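Local coordinates for probable tautomerase/dehalogenase AU4130 (PDB 3C6V), which is of unknown function but probably acts, as a trimer, as a tautomerase or dehalogenase related to the oxalocrotonate tautomerases, at residues A43-Q48 and D108-P113; N137-P142 and K150-E155. All blocks are in the same frame, centred on the assembly; numbering follows the deposited sequence.

Interaction 1: residues A43-Q48 and D108-P113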
loop_
_atom_site.group_PDB
_atom_site.type_symbol
_atom_site.label_atom_id
_atom_site.label_comp_id
_atom_site.label_asym_id
_atom_site.label_seq_id
_atom_site.Cartn_x
_atom_site.Cartn_y
_atom_site.Cartn_z
ATOM N N ALA B 43 4.765 -14.852 10.734
ATOM C CA ALA B 43 5.405 -14.828 9.437
ATOM C C ALA B 43 5.625 -16.261 8.929
ATOM O O ALA B 43 5.449 -16.546 7.736
ATOM C CB ALA B 43 6.711 -14.047 9.506
ATOM N N GLN B 44 5.981 -17.162 9.836
ATOM C CA GLN B 44 6.181 -18.579 9.468
ATOM C C GLN B 44 4.875 -19.263 9.075
ATOM O O GLN B 44 4.819 -20.028 8.103
ATOM C CB GLN B 44 6.829 -19.352 10.611
ATOM C CG GLN B 44 8.281 -19.026 10.816
ATOM C CD GLN B 44 8.841 -19.853 11.952
ATOM O OE1 GLN B 44 8.657 -21.072 11.988
ATOM N NE2 GLN B 44 9.514 -19.205 12.884
ATOM N N GLN B 45 3.810 -18.979 9.812
ATOM C CA GLN B 45 2.490 -19.491 9.455
ATOM C C GLN B 45 2.004 -19.010 8.076
ATOM O O GLN B 45 1.473 -19.798 7.269
ATOM C CB GLN B 45 1.516 -19.106 10.549
ATOM C CG GLN B 45 1.823 -19.874 11.841
ATOM C CD GLN B 45 0.759 -19.718 12.889
ATOM O OE1 GLN B 45 0.059 -20.679 13.248
ATOM N NE2 GLN B 45 0.636 -18.532 13.407
ATOM N N ILE B 46 2.167 -17.709 7.830
ATOM C CA ILE B 46 1.785 -17.118 6.540
ATOM C C ILE B 46 2.605 -17.802 5.429
ATOM O O ILE B 46 2.072 -18.163 4.379
ATOM C CB ILE B 46 2.011 -15.572 6.541
ATOM C CG1 ILE B 46 1.068 -14.881 7.545
ATOM C CG2 ILE B 46 1.846 -14.986 5.080
ATOM C CD1 ILE B 46 1.597 -13.467 7.953
ATOM N N THR B 47 3.911 -17.939 5.661
ATOM C CA THR B 47 4.813 -18.572 4.675
ATOM C C THR B 47 4.350 -19.989 4.360
ATOM O O THR B 47 4.245 -20.351 3.186
ATOM C CB THR B 47 6.307 -18.531 5.143
ATOM O OG1 THR B 47 6.670 -17.161 5.372
ATOM C CG2 THR B 47 7.314 -19.194 4.087
ATOM N N GLN B 48 4.069 -20.781 5.400
ATOM C CA GLN B 48 3.639 -22.177 5.196
ATOM C C GLN B 48 2.333 -22.294 4.378
ATOM O O GLN B 48 2.160 -23.232 3.572
ATOM C CB GLN B 48 3.548 -22.939 6.534
ATOM C CG GLN B 48 3.191 -24.436 6.356
ATOM C CD GLN B 48 4.146 -25.150 5.354
ATOM O OE1 GLN B 48 5.376 -25.179 5.565
ATOM N NE2 GLN B 48 3.584 -25.696 4.243
ATOM N N ASP B 108 -7.566 -17.407 8.139
ATOM C CA ASP B 108 -8.287 -17.223 9.408
ATOM C C ASP B 108 -7.811 -18.261 10.435
ATOM O O ASP B 108 -7.777 -17.995 11.648
ATOM C CB ASP B 108 -9.810 -17.385 9.224
ATOM C CG ASP B 108 -10.469 -16.207 8.503
ATOM O OD1 ASP B 108 -9.902 -15.087 8.418
ATOM O OD2 ASP B 108 -11.575 -16.417 7.976
ATOM N N ALA B 109 -7.449 -19.448 9.943
ATOM C CA ALA B 109 -6.979 -20.531 10.819
ATOM C C ALA B 109 -5.733 -20.174 11.636
ATOM O O ALA B 109 -5.492 -20.796 12.665
ATOM C CB ALA B 109 -6.762 -21.817 10.044
ATOM N N PHE B 110 -4.922 -19.226 11.166
ATOM C CA PHE B 110 -3.810 -18.741 12.000
ATOM C C PHE B 110 -4.002 -17.343 12.595
ATOM O O PHE B 110 -3.511 -17.050 13.698
ATOM C CB PHE B 110 -2.418 -18.883 11.325
ATOM C CG PHE B 110 -2.268 -18.166 10.017
ATOM C CD1 PHE B 110 -2.036 -16.790 9.966
ATOM C CD2 PHE B 110 -2.245 -18.897 8.821
ATOM C CE1 PHE B 110 -1.870 -16.115 8.726
ATOM C CE2 PHE B 110 -2.056 -18.266 7.591
ATOM C CZ PHE B 110 -1.885 -16.864 7.520
ATOM N N LEU B 111 -4.711 -16.471 11.896
ATOM C CA LEU B 111 -4.879 -15.111 12.422
ATOM C C LEU B 111 -5.805 -15.106 13.637
ATOM O O LEU B 111 -5.501 -14.479 14.651
ATOM C CB LEU B 111 -5.466 -14.195 11.342
ATOM C CG LEU B 111 -4.551 -13.977 10.139
ATOM C CD1 LEU B 111 -5.344 -13.216 9.058
ATOM C CD2 LEU B 111 -3.329 -13.181 10.634
ATOM N N THR B 112 -6.928 -15.799 13.519
ATOM C CA THR B 112 -7.948 -15.794 14.593
ATOM C C THR B 112 -7.379 -16.347 15.904
ATOM O O THR B 112 -7.479 -15.665 16.932
ATOM C CB THR B 112 -9.294 -16.458 14.171
ATOM O OG1 THR B 112 -9.865 -15.724 13.068
ATOM C CG2 THR B 112 -10.299 -16.440 15.333
ATOM N N PRO B 113 -6.743 -17.557 15.889
ATOM C CA PRO B 113 -6.197 -18.060 17.165
ATOM C C PRO B 113 -5.099 -17.214 17.764
ATOM O O PRO B 113 -4.879 -17.297 18.985
ATOM C CB PRO B 113 -5.615 -19.459 16.811
ATOM C CG PRO B 113 -6.216 -19.801 15.487
ATOM C CD PRO B 113 -6.564 -18.533 14.791
HETATM O O HOH W 1 -1.543 -18.410 14.993
#

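Interaction 2: residues N137-P142 and K150-E155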
loop_
_atom_site.group_PDB
_atom_site.type_symbol
_atom_site.label_atom_id
_atom_site.label_comp_id
_atom_site.label_asym_id
_atom_site.label_seq_id
_atom_site.Cartn_x
_atom_site.Cartn_y
_atom_site.Cartn_z
ATOM N N ASN B 137 14.755 -9.772 -7.884
ATOM C CA ASN B 137 16.147 -9.667 -8.330
ATOM C C ASN B 137 16.229 -9.426 -9.844
ATOM O O ASN B 137 17.119 -9.944 -10.552
ATOM C CB ASN B 137 16.951 -10.909 -7.923
ATOM C CG ASN B 137 17.177 -10.973 -6.411
ATOM O OD1 ASN B 137 16.449 -10.344 -5.627
ATOM N ND2 ASN B 137 18.165 -11.756 -5.999
ATOM N N GLY B 138 15.316 -8.598 -10.338
ATOM C CA GLY B 138 15.398 -8.165 -11.744
ATOM C C GLY B 138 14.923 -9.201 -12.759
ATOM O O GLY B 138 15.141 -9.030 -13.969
ATOM N N LEU B 139 14.263 -10.258 -12.275
ATOM C CA LEU B 139 13.757 -11.325 -13.142
ATOM C C LEU B 139 12.251 -11.467 -12.976
ATOM O O LEU B 139 11.773 -11.546 -11.857
ATOM C CB LEU B 139 14.393 -12.658 -12.744
ATOM C CG LEU B 139 15.913 -12.753 -12.880
ATOM C CD1 LEU B 139 16.373 -14.062 -12.269
ATOM C CD2 LEU B 139 16.271 -12.716 -14.341
ATOM N N ALA B 140 11.499 -11.571 -14.077
ATOM C CA ALA B 140 10.075 -11.950 -13.934
ATOM C C ALA B 140 9.963 -13.399 -13.454
ATOM O O ALA B 140 10.595 -14.300 -14.036
ATOM C CB ALA B 140 9.332 -11.762 -15.241
ATOM N N PRO B 141 9.200 -13.651 -12.355
ATOM C CA PRO B 141 9.105 -15.038 -11.907
ATOM C C PRO B 141 8.383 -15.970 -12.896
ATOM O O PRO B 141 7.567 -15.507 -13.709
ATOM C CB PRO B 141 8.313 -14.937 -10.591
ATOM C CG PRO B 141 8.583 -13.487 -10.107
ATOM C CD PRO B 141 8.522 -12.726 -11.421
ATOM N N PRO B 142 8.651 -17.279 -12.794
ATOM C CA PRO B 142 8.074 -18.242 -13.708
ATOM C C PRO B 142 6.553 -18.326 -13.562
ATOM O O PRO B 142 5.997 -17.919 -12.523
ATOM C CB PRO B 142 8.674 -19.566 -13.247
ATOM C CG PRO B 142 9.796 -19.238 -12.354
ATOM C CD PRO B 142 9.490 -17.925 -11.771
ATOM N N LYS B 150 9.240 -24.829 -10.523
ATOM C CA LYS B 150 9.819 -25.912 -9.703
ATOM C C LYS B 150 11.307 -25.708 -9.447
ATOM O O LYS B 150 11.800 -26.045 -8.377
ATOM C CB LYS B 150 9.556 -27.283 -10.334
ATOM C CG LYS B 150 8.072 -27.585 -10.459
ATOM C CD LYS B 150 7.834 -29.107 -10.495
ATOM C CE LYS B 150 6.410 -29.451 -10.922
ATOM N NZ LYS B 150 5.378 -28.665 -10.148
ATOM N N VAL B 151 12.011 -25.116 -10.415
ATOM C CA VAL B 151 13.430 -24.795 -10.238
ATOM C C VAL B 151 13.607 -23.735 -9.136
ATOM O O VAL B 151 14.496 -23.848 -8.259
ATOM C CB VAL B 151 14.091 -24.290 -11.556
ATOM C CG1 VAL B 151 15.556 -23.865 -11.291
ATOM C CG2 VAL B 151 13.996 -25.357 -12.655
ATOM N N TRP B 152 12.792 -22.681 -9.219
ATOM C CA TRP B 152 12.825 -21.639 -8.199
ATOM C C TRP B 152 12.430 -22.180 -6.810
ATOM O O TRP B 152 12.949 -21.726 -5.807
ATOM C CB TRP B 152 11.939 -20.462 -8.611
ATOM C CG TRP B 152 12.530 -19.610 -9.707
ATOM C CD1 TRP B 152 13.300 -20.020 -10.783
ATOM C CD2 TRP B 152 12.395 -18.199 -9.823
ATOM N NE1 TRP B 152 13.643 -18.928 -11.558
ATOM C CE2 TRP B 152 13.098 -17.800 -10.992
ATOM C CE3 TRP B 152 11.732 -17.231 -9.060
ATOM C CZ2 TRP B 152 13.173 -16.458 -11.401
ATOM C CZ3 TRP B 152 11.807 -15.872 -9.474
ATOM C CH2 TRP B 152 12.503 -15.512 -10.631
ATOM N N VAL B 153 11.520 -23.157 -6.758
ATOM C CA VAL B 153 11.167 -23.802 -5.486
ATOM C C VAL B 153 12.404 -24.503 -4.881
ATOM O O VAL B 153 12.736 -24.273 -3.710
ATOM C CB VAL B 153 9.994 -24.796 -5.657
ATOM C CG1 VAL B 153 9.795 -25.630 -4.395
ATOM C CG2 VAL B 153 8.705 -24.058 -5.983
ATOM N N ARG B 154 13.081 -25.321 -5.708
ATOM C CA ARG B 154 14.208 -26.173 -5.292
ATOM C C ARG B 154 15.395 -25.377 -4.820
ATOM O O ARG B 154 16.079 -25.764 -3.864
ATOM C CB ARG B 154 14.746 -27.002 -6.473
ATOM C CG ARG B 154 13.853 -28.050 -6.989
ATOM C CD ARG B 154 14.686 -29.027 -7.774
ATOM N NE ARG B 154 15.094 -28.582 -9.114
ATOM C CZ ARG B 154 14.355 -28.715 -10.215
ATOM N NH1 ARG B 154 13.129 -29.219 -10.158
ATOM N NH2 ARG B 154 14.852 -28.333 -11.384
ATOM N N GLU B 155 15.684 -24.316 -5.571
ATOM C CA GLU B 155 16.806 -23.424 -5.286
ATOM C C GLU B 155 16.470 -22.354 -4.266
ATOM O O GLU B 155 17.380 -21.749 -3.699
ATOM C CB GLU B 155 17.288 -22.748 -6.575
ATOM C CG GLU B 155 17.781 -23.710 -7.635
ATOM C CD GLU B 155 18.971 -24.584 -7.156
ATOM O OE1 GLU B 155 19.645 -24.246 -6.143
ATOM O OE2 GLU B 155 19.217 -25.613 -7.807
#

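Interaction 1: residues A43-Q48 and D108-P113
Phe-110 carries almost all of the contact that 108-113 makes with Gln-45 and Ile-46, an example of two helices joined through one aromatic side chain. The second helix arrives by way of Asp-108, whose carboxylate turns elsewhere, to Tyr-124 and, as a salt bridge, to Lys-135 of the third subunit. At Phe-110 the ring leaves the backbone with CG between N and the carbonyl carbon (chi1 59°), an unusual choice within a helix, and it lies against the first helix. Gln-45 CB sits over one ring face in a CH-pi contact, 4.3 Å from the centroid and 25° off the normal. Beyond CB the glutamine chain runs extended, sliding past Phe-110 in the opposite sense, so that its amide lies alongside Phe-110 CB, with Gln-45 OE1 3.6 Å from that carbon. A water joins the side-chain amide of Gln-45 to the backbone of Phe-110: it accepts from Gln-45 NE2 at 2.7 Å and donates to Phe-110 O at 2.7 Å. At the far end of the ring, Ile-46 CG1 presses close to Phe-110 CE1, 3.4 Å away, the two side chains crossing at about a right angle. Leu-111, next along, turns to Leu-42, Trp-122 and Tyr-124, while Trp-25 of strand 24-29 touches both Ile-46 and Phe-110. Two helices packed together over a four-stranded mixed sheet are characteristic of the tautomerase fold, with its paired beta-alpha-beta units.

Interaction 2: residues N137-P142 and K150-E155
Trp-152 is the bump, and the extended run Leu-139 to Pro-142 forms the shallow hollow that receives it. The indole projects from its helix with CG beside the backbone N (chi1 -74°), which carries the benzo end up against that run. Pro-142 lies over one face of it: CD stands almost squarely above the six-membered ring, 3.5 Å from its centroid and 12° off the normal, while the neighbouring CG reaches across toward the five-membered ring, 3.8 Å from Trp-152 CG. Pro-141 meets the outer end of the benzo ring obliquely, its CA 3.7 Å from Trp-152 CH2 and its CB 3.8 Å from Trp-152 CZ3. Leu-139 bounds the rim instead, with CB near the ring plane and 4.0 Å from Trp-152 CH2. Tyr-59 touches both prolines and the tryptophan, and the ring of Phe-161 meets the indole at about 25°. The indole N-H points out of this hollow and is spent on Val-159 O. What joins loop to helix is therefore carbon against carbon, reinforced by a CH-pi contact in which the proline CD, polarised by its ring nitrogen, probably makes a good donor to the indole face.

In the fold
Followed from the N terminus, the chain lays down strand 24-29 and then helix 36-51, where interaction 1 opens. Strands 61-66, 72-74 and 82-90 come before helix 97-115 closes that long loop, tying together the two crossover helices that lie on the sheet. Only after strands 121-129 and 135-136 does interaction 2 begin, and it closes within a few residues, folding the 137-142 loop onto helix 147-155 well away from the chain's centre. The two contacts thus follow in series, neither nested nor crossed, their centres 24 Å apart. Each also borders the second subunit: Ala-43 packs on its Phe-73, and Asn-137 bonds to its Trp-122 and Asp-121.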